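Local coordinates for protein cysteine desulfurase (Thermococcus onnurineus, PDB 5B89) that probably transfers sulfur from L-cysteine to a sulfur carrier, releasing L-alanine, with pyridoxal 5'-phosphate as its cofactor, at residues K104-S109 / F229-G234; V180-N185 / G216-N221; A211-G216 / G234-M239; T242-L247 / G292-L297. All coordinates share one frame; numbering follows the deposited sequence.

Interaction 1: K104-S109 / F229-G234. With PLP (pyridoxal-5'-phosphate), chain G.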
loop_
_atom_site.group_PDB
_atom_site.type_symbol
_atom_site.label_atom_id
_atom_site.label_comp_id
_atom_site.label_asym_id
_atom_site.label_seq_id
_atom_site.Cartn_x
_atom_site.Cartn_y
_atom_site.Cartn_z
ATOM N N LYS B 104 -2.163 -1.113 -3.093
ATOM C CA LYS B 104 -2.618 -1.008 -1.702
ATOM C C LYS B 104 -4.087 -1.321 -1.497
ATOM O O LYS B 104 -4.490 -1.674 -0.459
ATOM C CB LYS B 104 -2.257 0.343 -1.043
ATOM C CG LYS B 104 -3.266 1.414 -1.181
ATOM C CD LYS B 104 -2.975 2.582 -0.241
ATOM C CE LYS B 104 -1.784 3.306 -0.808
ATOM N NZ LYS B 104 -2.024 3.741 -2.234
ATOM N N ASN B 105 -4.852 -1.168 -2.553
ATOM C CA ASN B 105 -6.294 -1.375 -2.530
ATOM C C ASN B 105 -6.883 -1.219 -3.937
ATOM O O ASN B 105 -6.199 -0.894 -4.833
ATOM C CB ASN B 105 -6.995 -0.396 -1.550
ATOM C CG ASN B 105 -6.696 1.070 -1.841
ATOM O OD1 ASN B 105 -6.487 1.464 -2.918
ATOM N ND2 ASN B 105 -6.656 1.841 -0.792
ATOM N N THR B 106 -8.173 -1.452 -4.041
ATOM C CA THR B 106 -8.865 -1.321 -5.361
ATOM C C THR B 106 -8.741 0.053 -5.883
ATOM O O THR B 106 -8.556 0.294 -7.069
ATOM C CB THR B 106 -10.332 -1.709 -5.254
ATOM O OG1 THR B 106 -10.476 -3.098 -4.938
ATOM C CG2 THR B 106 -11.099 -1.421 -6.469
ATOM N N SER B 107 -8.867 1.045 -4.985
ATOM C CA SER B 107 -8.848 2.459 -5.380
ATOM C C SER B 107 -7.487 2.787 -6.060
ATOM O O SER B 107 -7.510 3.427 -7.186
ATOM C CB SER B 107 -9.036 3.360 -4.207
ATOM O OG SER B 107 -10.324 3.086 -3.609
ATOM N N GLU B 108 -6.368 2.377 -5.484
ATOM C CA GLU B 108 -5.053 2.550 -6.117
ATOM C C GLU B 108 -5.085 1.855 -7.499
ATOM O O GLU B 108 -4.706 2.466 -8.512
ATOM C CB GLU B 108 -3.894 2.065 -5.281
ATOM C CG GLU B 108 -2.549 2.256 -5.957
ATOM C CD GLU B 108 -1.381 1.588 -5.195
ATOM O OE1 GLU B 108 -1.442 1.489 -3.972
ATOM O OE2 GLU B 108 -0.326 1.374 -5.822
ATOM N N SER B 109 -5.536 0.584 -7.549
ATOM C CA SER B 109 -5.558 -0.118 -8.819
ATOM C C SER B 109 -6.323 0.609 -9.921
ATOM O O SER B 109 -5.779 0.774 -11.054
ATOM C CB SER B 109 -6.216 -1.457 -8.633
ATOM O OG SER B 109 -5.483 -2.304 -7.761
ATOM N N PHE B 229 -8.564 -5.195 -17.651
ATOM C CA PHE B 229 -8.022 -4.774 -16.333
ATOM C C PHE B 229 -9.059 -5.162 -15.362
ATOM O O PHE B 229 -10.275 -5.054 -15.593
ATOM C CB PHE B 229 -7.767 -3.301 -16.307
ATOM C CG PHE B 229 -6.728 -2.854 -17.290
ATOM C CD1 PHE B 229 -7.063 -2.596 -18.574
ATOM C CD2 PHE B 229 -5.421 -2.639 -16.892
ATOM C CE1 PHE B 229 -6.078 -2.187 -19.472
ATOM C CE2 PHE B 229 -4.419 -2.269 -17.789
ATOM C CZ PHE B 229 -4.766 -2.025 -19.049
ATOM N N LEU B 230 -8.576 -5.551 -14.161
ATOM C CA LEU B 230 -9.493 -5.947 -13.061
ATOM C C LEU B 230 -8.878 -5.608 -11.742
ATOM O O LEU B 230 -7.679 -5.830 -11.605
ATOM C CB LEU B 230 -9.916 -7.357 -13.150
ATOM C CG LEU B 230 -10.941 -7.853 -12.124
ATOM C CD1 LEU B 230 -11.825 -8.888 -12.697
ATOM C CD2 LEU B 230 -10.237 -8.406 -10.918
ATOM N N ALA B 231 -9.667 -5.034 -10.843
ATOM C CA ALA B 231 -9.102 -4.576 -9.515
ATOM C C ALA B 231 -9.927 -5.223 -8.411
ATOM O O ALA B 231 -11.140 -5.390 -8.536
ATOM C CB ALA B 231 -9.262 -3.071 -9.423
ATOM N N PHE B 232 -9.278 -5.642 -7.337
ATOM C CA PHE B 232 -9.955 -6.026 -6.103
ATOM C C PHE B 232 -9.111 -5.734 -4.894
ATOM O O PHE B 232 -7.956 -5.390 -5.030
ATOM C CB PHE B 232 -10.467 -7.429 -6.139
ATOM C CG PHE B 232 -9.463 -8.520 -6.083
ATOM C CD1 PHE B 232 -9.111 -9.049 -4.843
ATOM C CD2 PHE B 232 -8.918 -9.101 -7.212
ATOM C CE1 PHE B 232 -8.293 -10.101 -4.723
ATOM C CE2 PHE B 232 -8.100 -10.182 -7.087
ATOM C CZ PHE B 232 -7.741 -10.681 -5.818
ATOM N N SER B 233 -9.749 -5.801 -3.712
ATOM C CA SER B 233 -9.093 -5.492 -2.404
ATOM C C SER B 233 -8.984 -6.711 -1.553
ATOM O O SER B 233 -10.009 -7.407 -1.358
ATOM C CB SER B 233 -9.884 -4.450 -1.582
ATOM O OG SER B 233 -9.854 -3.157 -2.293
ATOM N N GLY B 234 -7.816 -7.000 -0.977
ATOM C CA GLY B 234 -7.694 -8.144 -0.114
ATOM C C GLY B 234 -8.485 -8.139 1.137
ATOM O O GLY B 234 -8.901 -9.194 1.607
HETATM N N1 PLP G . -15.357 -0.347 -5.464
HETATM C C2 PLP G . -16.340 -1.048 -4.834
HETATM C C2A PLP G . -17.508 -1.619 -5.607
HETATM C C3 PLP G . -16.231 -1.170 -3.438
HETATM O O3 PLP G . -17.182 -1.862 -2.762
HETATM C C4 PLP G . -15.098 -0.652 -2.760
HETATM C C4A PLP G . -15.068 -0.771 -1.185
HETATM C C5 PLP G . -14.090 -0.011 -3.525
HETATM C C6 PLP G . -14.229 0.161 -4.885
HETATM C C5A PLP G . -12.894 0.588 -2.791
HETATM O O4P PLP G . -12.100 -0.496 -2.219
HETATM P P PLP G . -10.906 0.024 -1.379
HETATM O O1P PLP G . -10.323 -1.193 -0.842
HETATM O O2P PLP G . -11.527 0.904 -0.291
HETATM O O3P PLP G . -10.044 0.817 -2.244
#
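Thr-106 and Ser-233 illustrate how a helix start and a strand end share one phosphate. The tight part centres on Ser-233 OG, which accepts from Thr-106 OG1 at 2.7 Å and from Thr-106 N at 3.0 Å (147° at the hydrogen). With two donors on it, that hydroxyl in turn donates to PLP O1P in a very short bond, 2.5 Å. Chi1 of Thr-106, -65°, places OG1 beside its own backbone N, and both donors reach the same serine oxygen. PLP O3P is gripped by Ser-107, through N at 3.0 Å and OG at 2.7 Å. Asn-105 caps the helix, its OD1 taking Glu-108 N at 2.7 Å in a nearly straight bond.

Apolar contact is sparser: Ala-231 CB meets Ser-109 CB at 3.5 Å and Thr-106 CG2 at 3.9 Å, while Phe-232 points its CB away from the helix. All the touching residues are buried, so the looser side is apolar rather than a solvent edge. Beyond Asn-105, Lys-104 and Glu-108 exchange salt bridges with Glu-108 and Lys-104 of the second subunit.

The chemistry is that of a phosphate-binding cup, where the Ser-107 N-H at a helix N-terminus, whose dipole probably favours an anion, joins the hydroxyls of Ser-107 and Ser-233.

Interaction 2: V180-N185 / G216-N221. With ALA (alanine), chain H; PLP (pyridoxal-5'-phosphate), chain G.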
loop_
_atom_site.group_PDB
_atom_site.type_symbol
_atom_site.label_atom_id
_atom_site.label_comp_id
_atom_site.label_asym_id
_atom_site.label_seq_id
_atom_site.Cartn_x
_atom_site.Cartn_y
_atom_site.Cartn_z
ATOM N N VAL B 180 -16.761 -0.882 -15.389
ATOM C CA VAL B 180 -17.951 -1.229 -14.620
ATOM C C VAL B 180 -17.630 -1.996 -13.346
ATOM O O VAL B 180 -16.675 -2.703 -13.247
ATOM C CB VAL B 180 -18.952 -2.062 -15.428
ATOM C CG1 VAL B 180 -19.341 -1.335 -16.725
ATOM C CG2 VAL B 180 -18.370 -3.406 -15.727
ATOM N N GLN B 181 -18.526 -1.846 -12.388
ATOM C CA GLN B 181 -18.403 -2.572 -11.174
ATOM C C GLN B 181 -19.088 -3.911 -11.397
ATOM O O GLN B 181 -20.005 -4.005 -12.079
ATOM C CB GLN B 181 -19.087 -1.831 -10.032
ATOM C CG GLN B 181 -20.569 -1.811 -10.167
ATOM C CD GLN B 181 -21.288 -0.833 -9.260
ATOM O OE1 GLN B 181 -20.702 -0.121 -8.489
ATOM N NE2 GLN B 181 -22.570 -0.842 -9.363
ATOM N N HIS B 182 -18.571 -4.955 -10.810
ATOM C CA HIS B 182 -19.207 -6.225 -10.837
ATOM C C HIS B 182 -20.436 -6.257 -9.943
ATOM O O HIS B 182 -21.530 -6.773 -10.321
ATOM C CB HIS B 182 -18.196 -7.303 -10.451
ATOM C CG HIS B 182 -18.567 -8.676 -10.695
ATOM N ND1 HIS B 182 -17.660 -9.719 -10.526
ATOM C CD2 HIS B 182 -19.733 -9.277 -11.067
ATOM C CE1 HIS B 182 -18.223 -10.867 -10.810
ATOM N NE2 HIS B 182 -19.482 -10.623 -11.140
ATOM N N VAL B 183 -20.282 -5.795 -8.726
ATOM C CA VAL B 183 -21.342 -5.656 -7.703
ATOM C C VAL B 183 -21.302 -4.295 -7.118
ATOM O O VAL B 183 -20.289 -3.774 -6.758
ATOM C CB VAL B 183 -21.057 -6.691 -6.571
ATOM C CG1 VAL B 183 -22.082 -6.558 -5.382
ATOM C CG2 VAL B 183 -21.071 -8.111 -7.103
ATOM N N SER B 184 -22.491 -3.660 -6.958
ATOM C CA SER B 184 -22.662 -2.428 -6.288
ATOM C C SER B 184 -22.550 -2.540 -4.751
ATOM O O SER B 184 -23.289 -3.338 -4.202
ATOM C CB SER B 184 -24.033 -1.869 -6.599
ATOM O OG SER B 184 -24.276 -0.718 -5.775
ATOM N N ASN B 185 -21.691 -1.739 -4.136
ATOM C CA ASN B 185 -21.526 -1.747 -2.691
ATOM C C ASN B 185 -22.689 -1.093 -1.970
ATOM O O ASN B 185 -22.734 -1.161 -0.779
ATOM C CB ASN B 185 -20.222 -1.033 -2.341
ATOM C CG ASN B 185 -20.254 0.447 -2.683
ATOM O OD1 ASN B 185 -20.556 0.827 -3.850
ATOM N ND2 ASN B 185 -19.947 1.278 -1.716
ATOM N N GLY B 216 -14.003 -13.070 -3.674
ATOM C CA GLY B 216 -14.249 -13.783 -2.408
ATOM C C GLY B 216 -15.668 -14.075 -2.060
ATOM O O GLY B 216 -15.935 -14.819 -1.062
ATOM N N HIS B 217 -16.626 -13.503 -2.776
ATOM C CA HIS B 217 -18.051 -13.726 -2.521
ATOM C C HIS B 217 -18.692 -14.518 -3.642
ATOM O O HIS B 217 -19.813 -15.058 -3.427
ATOM C CB HIS B 217 -18.790 -12.402 -2.404
ATOM C CG HIS B 217 -18.419 -11.601 -1.197
ATOM N ND1 HIS B 217 -18.864 -11.921 0.086
ATOM C CD2 HIS B 217 -17.746 -10.470 -1.077
ATOM C CE1 HIS B 217 -18.402 -11.033 0.916
ATOM N NE2 HIS B 217 -17.711 -10.149 0.248
ATOM N N MET B 218 -18.083 -14.551 -4.813
ATOM C CA MET B 218 -18.617 -15.303 -5.996
ATOM C C MET B 218 -17.446 -15.470 -6.943
ATOM O O MET B 218 -16.378 -14.860 -6.773
ATOM C CB MET B 218 -19.762 -14.466 -6.608
ATOM C CG MET B 218 -19.305 -13.102 -7.050
ATOM S SD MET B 218 -20.708 -12.019 -7.564
ATOM C CE MET B 218 -21.337 -11.731 -5.886
ATOM N N GLU B 219 -17.668 -16.172 -8.048
ATOM C CA GLU B 219 -16.621 -16.403 -8.990
ATOM C C GLU B 219 -16.212 -15.145 -9.694
ATOM O O GLU B 219 -17.074 -14.380 -10.195
ATOM C CB GLU B 219 -17.089 -17.409 -10.051
ATOM C CG GLU B 219 -15.998 -17.684 -11.070
ATOM C CD GLU B 219 -16.384 -18.785 -12.102
ATOM O OE1 GLU B 219 -17.567 -19.144 -12.221
ATOM O OE2 GLU B 219 -15.474 -19.258 -12.800
ATOM N N VAL B 220 -14.888 -14.907 -9.706
ATOM C CA VAL B 220 -14.313 -13.823 -10.428
ATOM C C VAL B 220 -13.252 -14.364 -11.351
ATOM O O VAL B 220 -12.250 -14.858 -10.841
ATOM C CB VAL B 220 -13.736 -12.695 -9.518
ATOM C CG1 VAL B 220 -12.977 -11.668 -10.362
ATOM C CG2 VAL B 220 -14.885 -12.054 -8.789
ATOM N N ASN B 221 -13.480 -14.399 -12.683
ATOM C CA ASN B 221 -12.561 -15.064 -13.570
ATOM C C ASN B 221 -12.345 -14.138 -14.759
ATOM O O ASN B 221 -13.319 -13.760 -15.463
ATOM C CB ASN B 221 -13.155 -16.366 -14.058
ATOM C CG ASN B 221 -12.241 -17.111 -14.981
ATOM O OD1 ASN B 221 -12.067 -16.717 -16.086
ATOM N ND2 ASN B 221 -11.499 -18.078 -14.451
HETATM N N ALA H . -16.389 -0.243 -0.629
HETATM C CA ALA H . -16.568 -0.143 0.902
HETATM C C ALA H . -17.841 0.548 1.446
HETATM O O ALA H . -18.800 0.627 0.642
HETATM C CB ALA H . -15.395 0.476 1.688
HETATM O OXT ALA H . -18.041 0.933 2.658
HETATM N N1 PLP G . -15.357 -0.347 -5.464
HETATM C C2 PLP G . -16.340 -1.048 -4.834
HETATM C C2A PLP G . -17.508 -1.619 -5.607
HETATM C C3 PLP G . -16.231 -1.170 -3.438
HETATM O O3 PLP G . -17.182 -1.862 -2.762
HETATM C C4 PLP G . -15.098 -0.652 -2.760
HETATM C C4A PLP G . -15.068 -0.771 -1.185
HETATM C C5 PLP G . -14.090 -0.011 -3.525
HETATM C C6 PLP G . -14.229 0.161 -4.885
HETATM C C5A PLP G . -12.894 0.588 -2.791
HETATM O O4P PLP G . -12.100 -0.496 -2.219
HETATM P P PLP G . -10.906 0.024 -1.379
HETATM O O1P PLP G . -10.323 -1.193 -0.842
HETATM O O2P PLP G . -11.527 0.904 -0.291
HETATM O O3P PLP G . -10.044 0.817 -2.244
#
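A sulfur-aromatic contact gives this pairing its character: Met-218 SD lies 4.4 Å from the centroid of the His-182 ring, 28° off the ring normal and therefore oblique to it. The two side chains run past one another in opposing senses, with SD 4.0 Å from His-182 NE2. CB of His-182 points toward 216-221, and CG continues anti to the backbone N (chi1 -167°). The rim of the imidazole is lined by two further groups. Glu-219 O sits in the ring plane, 3.7 Å from CE1, and Val-220 CG2 lies at the edge near ND1. At the polar end of the ring a weak hydrogen bond links ND1 and Ser-214 OG. Met-218 bends at its last torsion (chi3 73°), which carries CE to within 3.8 Å of Val-183 CG2, extending the thioether's contact along the strand exit.

The far end of 180-185 serves the active site. Asn-185 ND2 donates to the carboxylate O of the bound alanine at 2.7 Å, with 160° at the hydrogen, and also to His-375 O, while Val-183 O lies 3.7 Å from PLP C2A.

In the fold, the contact joins the exit of strand 177-181 to the loop between strands 206-210 and 229-233. Strand 206-210 lies between strands 177-181 and 229-233 in the sheet, with Asp-210 bonded to the His-182 backbone, and Val-220 packs onward against Leu-230 of strand 229-233.

Interaction 3: A211-G216 / G234-M239. With PLP (pyridoxal-5'-phosphate), chain G; ALA (alanine), chain H.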
loop_
_atom_site.group_PDB
_atom_site.type_symbol
_atom_site.label_atom_id
_atom_site.label_comp_id
_atom_site.label_asym_id
_atom_site.label_seq_id
_atom_site.Cartn_x
_atom_site.Cartn_y
_atom_site.Cartn_z
ATOM N N ALA B 211 -13.919 -5.290 -9.203
ATOM C CA ALA B 211 -14.349 -6.509 -8.559
ATOM C C ALA B 211 -14.192 -6.379 -7.016
ATOM O O ALA B 211 -14.145 -7.436 -6.352
ATOM C CB ALA B 211 -13.639 -7.698 -9.131
ATOM N N ALA B 212 -14.187 -5.197 -6.500
ATOM C CA ALA B 212 -13.912 -5.043 -5.051
ATOM C C ALA B 212 -14.999 -5.732 -4.271
ATOM O O ALA B 212 -14.685 -6.228 -3.183
ATOM C CB ALA B 212 -13.810 -3.603 -4.691
ATOM N N GLN B 213 -16.235 -5.750 -4.718
ATOM C CA GLN B 213 -17.321 -6.378 -3.934
ATOM C C GLN B 213 -17.676 -7.744 -4.352
ATOM O O GLN B 213 -18.464 -8.446 -3.644
ATOM C CB GLN B 213 -18.533 -5.528 -3.929
ATOM C CG GLN B 213 -18.381 -4.347 -3.158
ATOM C CD GLN B 213 -17.949 -4.614 -1.675
ATOM O OE1 GLN B 213 -18.159 -5.719 -1.001
ATOM N NE2 GLN B 213 -17.308 -3.569 -1.153
ATOM N N SER B 214 -17.132 -8.222 -5.442
ATOM C CA SER B 214 -17.332 -9.557 -5.884
ATOM C C SER B 214 -16.240 -10.595 -5.434
ATOM O O SER B 214 -16.537 -11.758 -5.120
ATOM C CB SER B 214 -17.486 -9.688 -7.362
ATOM O OG SER B 214 -16.413 -9.120 -8.055
ATOM N N ALA B 215 -14.962 -10.189 -5.424
ATOM C CA ALA B 215 -13.915 -11.111 -5.114
ATOM C C ALA B 215 -14.113 -11.749 -3.723
ATOM O O ALA B 215 -14.358 -11.004 -2.719
ATOM C CB ALA B 215 -12.600 -10.391 -5.157
ATOM N N GLY B 216 -14.003 -13.070 -3.674
ATOM C CA GLY B 216 -14.249 -13.783 -2.408
ATOM C C GLY B 216 -15.668 -14.075 -2.060
ATOM O O GLY B 216 -15.935 -14.819 -1.062
ATOM N N GLY B 234 -7.816 -7.000 -0.977
ATOM C CA GLY B 234 -7.694 -8.144 -0.114
ATOM C C GLY B 234 -8.485 -8.139 1.137
ATOM O O GLY B 234 -8.901 -9.194 1.607
ATOM N N HIS B 235 -8.775 -6.964 1.663
ATOM C CA HIS B 235 -9.456 -6.848 2.959
ATOM C C HIS B 235 -10.944 -7.074 2.998
ATOM O O HIS B 235 -11.542 -7.116 4.005
ATOM C CB HIS B 235 -9.158 -5.509 3.623
ATOM C CG HIS B 235 -9.788 -4.334 2.951
ATOM N ND1 HIS B 235 -10.987 -3.830 3.356
ATOM C CD2 HIS B 235 -9.400 -3.580 1.906
ATOM C CE1 HIS B 235 -11.317 -2.823 2.586
ATOM N NE2 HIS B 235 -10.367 -2.640 1.699
ATOM N N LYS B 236 -11.483 -7.205 1.811
ATOM C CA LYS B 236 -12.907 -7.441 1.638
ATOM C C LYS B 236 -13.231 -8.931 1.553
ATOM O O LYS B 236 -12.854 -9.613 2.413
ATOM C CB LYS B 236 -13.454 -6.620 0.469
ATOM C CG LYS B 236 -13.472 -5.104 0.786
ATOM C CD LYS B 236 -13.951 -4.224 -0.334
ATOM C CE LYS B 236 -13.952 -2.733 0.038
ATOM N NZ LYS B 236 -15.018 -2.147 -0.783
ATOM N N GLY B 237 -13.922 -9.400 0.510
ATOM C CA GLY B 237 -14.313 -10.748 0.506
ATOM C C GLY B 237 -13.233 -11.796 0.641
ATOM O O GLY B 237 -13.469 -12.900 1.158
ATOM N N PRO B 238 -11.998 -11.551 0.135
ATOM C CA PRO B 238 -10.950 -12.577 0.221
ATOM C C PRO B 238 -10.461 -12.890 1.660
ATOM O O PRO B 238 -9.593 -13.761 1.789
ATOM C CB PRO B 238 -9.765 -11.997 -0.604
ATOM C CG PRO B 238 -10.452 -11.151 -1.609
ATOM C CD PRO B 238 -11.606 -10.525 -0.858
ATOM N N MET B 239 -10.904 -12.125 2.663
ATOM C CA MET B 239 -10.605 -12.405 4.091
ATOM C C MET B 239 -9.073 -12.156 4.304
ATOM O O MET B 239 -8.484 -12.816 5.186
ATOM C CB MET B 239 -11.016 -13.835 4.561
ATOM C CG MET B 239 -12.530 -13.827 4.627
ATOM S SD MET B 239 -13.036 -15.409 5.426
ATOM C CE MET B 239 -14.579 -15.800 4.707
HETATM N N1 PLP G . -15.357 -0.347 -5.464
HETATM C C2 PLP G . -16.340 -1.048 -4.834
HETATM C C2A PLP G . -17.508 -1.619 -5.607
HETATM C C3 PLP G . -16.231 -1.170 -3.438
HETATM O O3 PLP G . -17.182 -1.862 -2.762
HETATM C C4 PLP G . -15.098 -0.652 -2.760
HETATM C C4A PLP G . -15.068 -0.771 -1.185
HETATM C C5 PLP G . -14.090 -0.011 -3.525
HETATM C C6 PLP G . -14.229 0.161 -4.885
HETATM C C5A PLP G . -12.894 0.588 -2.791
HETATM O O4P PLP G . -12.100 -0.496 -2.219
HETATM P P PLP G . -10.906 0.024 -1.379
HETATM O O1P PLP G . -10.323 -1.193 -0.842
HETATM O O2P PLP G . -11.527 0.904 -0.291
HETATM O O3P PLP G . -10.044 0.817 -2.244
HETATM N N ALA H . -16.389 -0.243 -0.629
HETATM C CA ALA H . -16.568 -0.143 0.902
HETATM C C ALA H . -17.841 0.548 1.446
HETATM O O ALA H . -18.800 0.627 0.642
HETATM C CB ALA H . -15.395 0.476 1.688
HETATM O OXT ALA H . -18.041 0.933 2.658
HETATM O O HOH W 1 -15.210 -8.569 -1.885
#
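Lys-236 and Gln-213 cross at about a right angle beside the cofactor, their ends meeting at PLP C4A and O3. Lys-236 NZ is covalently bonded to C4A at 1.4 Å. The bound alanine's N is also close to C4A, suggestive of an intermediate with both amines near that carbon, but its crowding against NZ leaves the exact bonding doubtful. Gln-213 NE2 and Lys-236 NZ are both donors and form no bond with each other. NE2 instead faces PLP O3, in a contact modelled too short to be trusted, and donates to Thr-43 O. Ala-212 CB rests 3.6 Å from PLP C2, and His-235 NE2 gives PLP O1P a bond of 2.9 Å at its ring edge.

The next shell holds the lysine in line. Its chain is extended beyond CG (chi2 178°), with CD 3.6 Å from Ala-212 O and CG 3.6 Å above one face of the His-235 ring, offset toward the rim. His-235 is itself tied through ND1 to Thr-45. A water donates to Ala-212 O and Ala-215 O and accepts from Gly-237 N, stitching the loops together.

Farther out, Gly-216 and Gly-237 let the backbones come to 4.2 Å between CA atoms, and Ala-215 O receives a CA-H...O contact from Gly-237 CA at 3.2 Å. The two loops follow the neighbouring parallel strands 206-210 and 229-233; Pro-238, in a type I turn, packs on Phe-232 of the latter strand and on Leu-297 of helix 291-307.

Interaction 4: T242-L247 / G292-L297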
loop_
_atom_site.group_PDB
_atom_site.type_symbol
_atom_site.label_atom_id
_atom_site.label_comp_id
_atom_site.label_asym_id
_atom_site.label_seq_id
_atom_site.Cartn_x
_atom_site.Cartn_y
_atom_site.Cartn_z
ATOM N N THR B 242 -5.515 -5.620 5.506
ATOM C CA THR B 242 -5.584 -4.315 4.865
ATOM C C THR B 242 -4.262 -4.057 4.165
ATOM O O THR B 242 -3.252 -4.738 4.334
ATOM C CB THR B 242 -5.908 -3.236 5.901
ATOM O OG1 THR B 242 -4.847 -3.209 6.900
ATOM C CG2 THR B 242 -7.204 -3.492 6.572
ATOM N N GLY B 243 -4.255 -3.065 3.300
ATOM C CA GLY B 243 -3.065 -2.646 2.634
ATOM C C GLY B 243 -2.574 -3.448 1.455
ATOM O O GLY B 243 -1.471 -3.274 0.963
ATOM N N ILE B 244 -3.484 -4.344 0.956
ATOM C CA ILE B 244 -3.112 -5.118 -0.239
ATOM C C ILE B 244 -4.261 -5.165 -1.206
ATOM O O ILE B 244 -5.376 -5.575 -0.892
ATOM C CB ILE B 244 -2.625 -6.550 0.154
ATOM C CG1 ILE B 244 -1.980 -7.261 -1.008
ATOM C CG2 ILE B 244 -3.653 -7.379 0.873
ATOM C CD1 ILE B 244 -0.616 -6.753 -1.408
ATOM N N GLY B 245 -4.001 -4.711 -2.357
ATOM C CA GLY B 245 -4.927 -4.793 -3.484
ATOM C C GLY B 245 -4.282 -5.491 -4.634
ATOM O O GLY B 245 -3.071 -5.702 -4.709
ATOM N N VAL B 246 -5.108 -5.758 -5.655
ATOM C CA VAL B 246 -4.653 -6.411 -6.890
ATOM C C VAL B 246 -5.114 -5.604 -8.086
ATOM O O VAL B 246 -6.219 -5.092 -8.096
ATOM C CB VAL B 246 -5.184 -7.860 -6.935
ATOM C CG1 VAL B 246 -4.904 -8.485 -8.318
ATOM C CG2 VAL B 246 -4.629 -8.698 -5.844
ATOM N N LEU B 247 -4.202 -5.478 -9.039
ATOM C CA LEU B 247 -4.501 -4.990 -10.368
ATOM C C LEU B 247 -4.077 -6.069 -11.356
ATOM O O LEU B 247 -2.889 -6.419 -11.479
ATOM C CB LEU B 247 -3.847 -3.687 -10.687
ATOM C CG LEU B 247 -4.032 -3.160 -12.167
ATOM C CD1 LEU B 247 -5.459 -2.984 -12.429
ATOM C CD2 LEU B 247 -3.195 -1.928 -12.369
ATOM N N GLY B 292 4.183 -8.851 3.552
ATOM C CA GLY B 292 3.338 -9.458 4.519
ATOM C C GLY B 292 1.895 -9.524 4.088
ATOM O O GLY B 292 1.215 -10.479 4.370
ATOM N N GLY B 293 1.489 -8.415 3.466
ATOM C CA GLY B 293 0.096 -8.381 3.031
ATOM C C GLY B 293 -0.192 -9.311 1.859
ATOM O O GLY B 293 -1.248 -9.918 1.842
ATOM N N ALA B 294 0.716 -9.449 0.925
ATOM C CA ALA B 294 0.540 -10.439 -0.181
ATOM C C ALA B 294 0.486 -11.825 0.375
ATOM O O ALA B 294 -0.355 -12.672 -0.010
ATOM C CB ALA B 294 1.659 -10.314 -1.153
ATOM N N ILE B 295 1.306 -12.167 1.375
ATOM C CA ILE B 295 1.267 -13.473 2.025
ATOM C C ILE B 295 -0.030 -13.676 2.731
ATOM O O ILE B 295 -0.635 -14.760 2.687
ATOM C CB ILE B 295 2.520 -13.606 2.942
ATOM C CG1 ILE B 295 3.767 -13.715 2.089
ATOM C CG2 ILE B 295 2.380 -14.814 3.931
ATOM C CD1 ILE B 295 5.120 -13.464 2.840
ATOM N N GLY B 296 -0.511 -12.648 3.417
ATOM C CA GLY B 296 -1.819 -12.732 4.043
ATOM C C GLY B 296 -3.001 -12.922 3.084
ATOM O O GLY B 296 -3.921 -13.709 3.382
ATOM N N LEU B 297 -2.871 -12.203 1.995
ATOM C CA LEU B 297 -3.939 -12.345 0.964
ATOM C C LEU B 297 -3.925 -13.751 0.400
ATOM O O LEU B 297 -5.017 -14.307 0.238
ATOM C CB LEU B 297 -3.764 -11.288 -0.116
ATOM C CG LEU B 297 -4.721 -11.405 -1.339
ATOM C CD1 LEU B 297 -6.129 -11.421 -0.897
ATOM C CD2 LEU B 297 -4.439 -10.315 -2.333
#
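Ile-244 and Leu-297 head a purely apolar packing of helix on sheet, in which the start of strand 245-249 and the residues before it lie against the first turns of helix 291-307. Ile-244 does most of the work, using each branch differently. With CG1 anti to the backbone N (chi1 -168°), its CG2 is left to reach Gly-293 O at 3.6 Å and Leu-297 CB at 4.0 Å. The other branch ends over the helix backbone, CD1 lying 3.8 Å from Ala-294 N and 4.2 Å from Ala-294 CB. Gly-293, without a side chain, allows this closeness: its CA is 5.6 Å from that of Ile-244. One turn later Leu-297 reaches back to the sheet, where CD2 meets Val-246 CG2 at 3.9 Å, the two side chains crossing at about a right angle.

Polar ties lie just outside. Asn-290 receives Gly-293 N on OD1 and gives ND2 to Gly-243 O, linking helix start and loop, while Thr-242 OG1 bonds to Gly-292 N of the second subunit. Phe-102 of strand 100-103 packs against Ile-244, Val-246 and Ala-294 alike.

Strand 245-249 runs antiparallel to both its neighbours in an otherwise parallel seven-stranded sheet. Such a sheet, with helices packed on it, is characteristic of the large domain of fold-type I PLP enzymes, to which class-V aminotransferases belong.

All four contacts are largely buried, and only interaction 2 reaches the surface, through Glu-219 and, in part, Met-218. Interactions 1, 2 and 3 gather around one PLP, but divide the task: phosphate in interaction 1, substrate carboxylate at the margin of interaction 2, covalent linkage in interaction 3. Interaction 4 is apolar throughout, the Ile-244 side chain about 9 Å from PLP. Strand 229-233 unites the set: interactions 1 and 3 share Gly-234, just past its end, and Gly-234 N lies 2.8 Å from Ile-244 O of interaction 4. Interactions 2 and 3 share Gly-216. Polar chemistry thus collects at the strand ends, and hydrophobic packing where the sheet meets its helix.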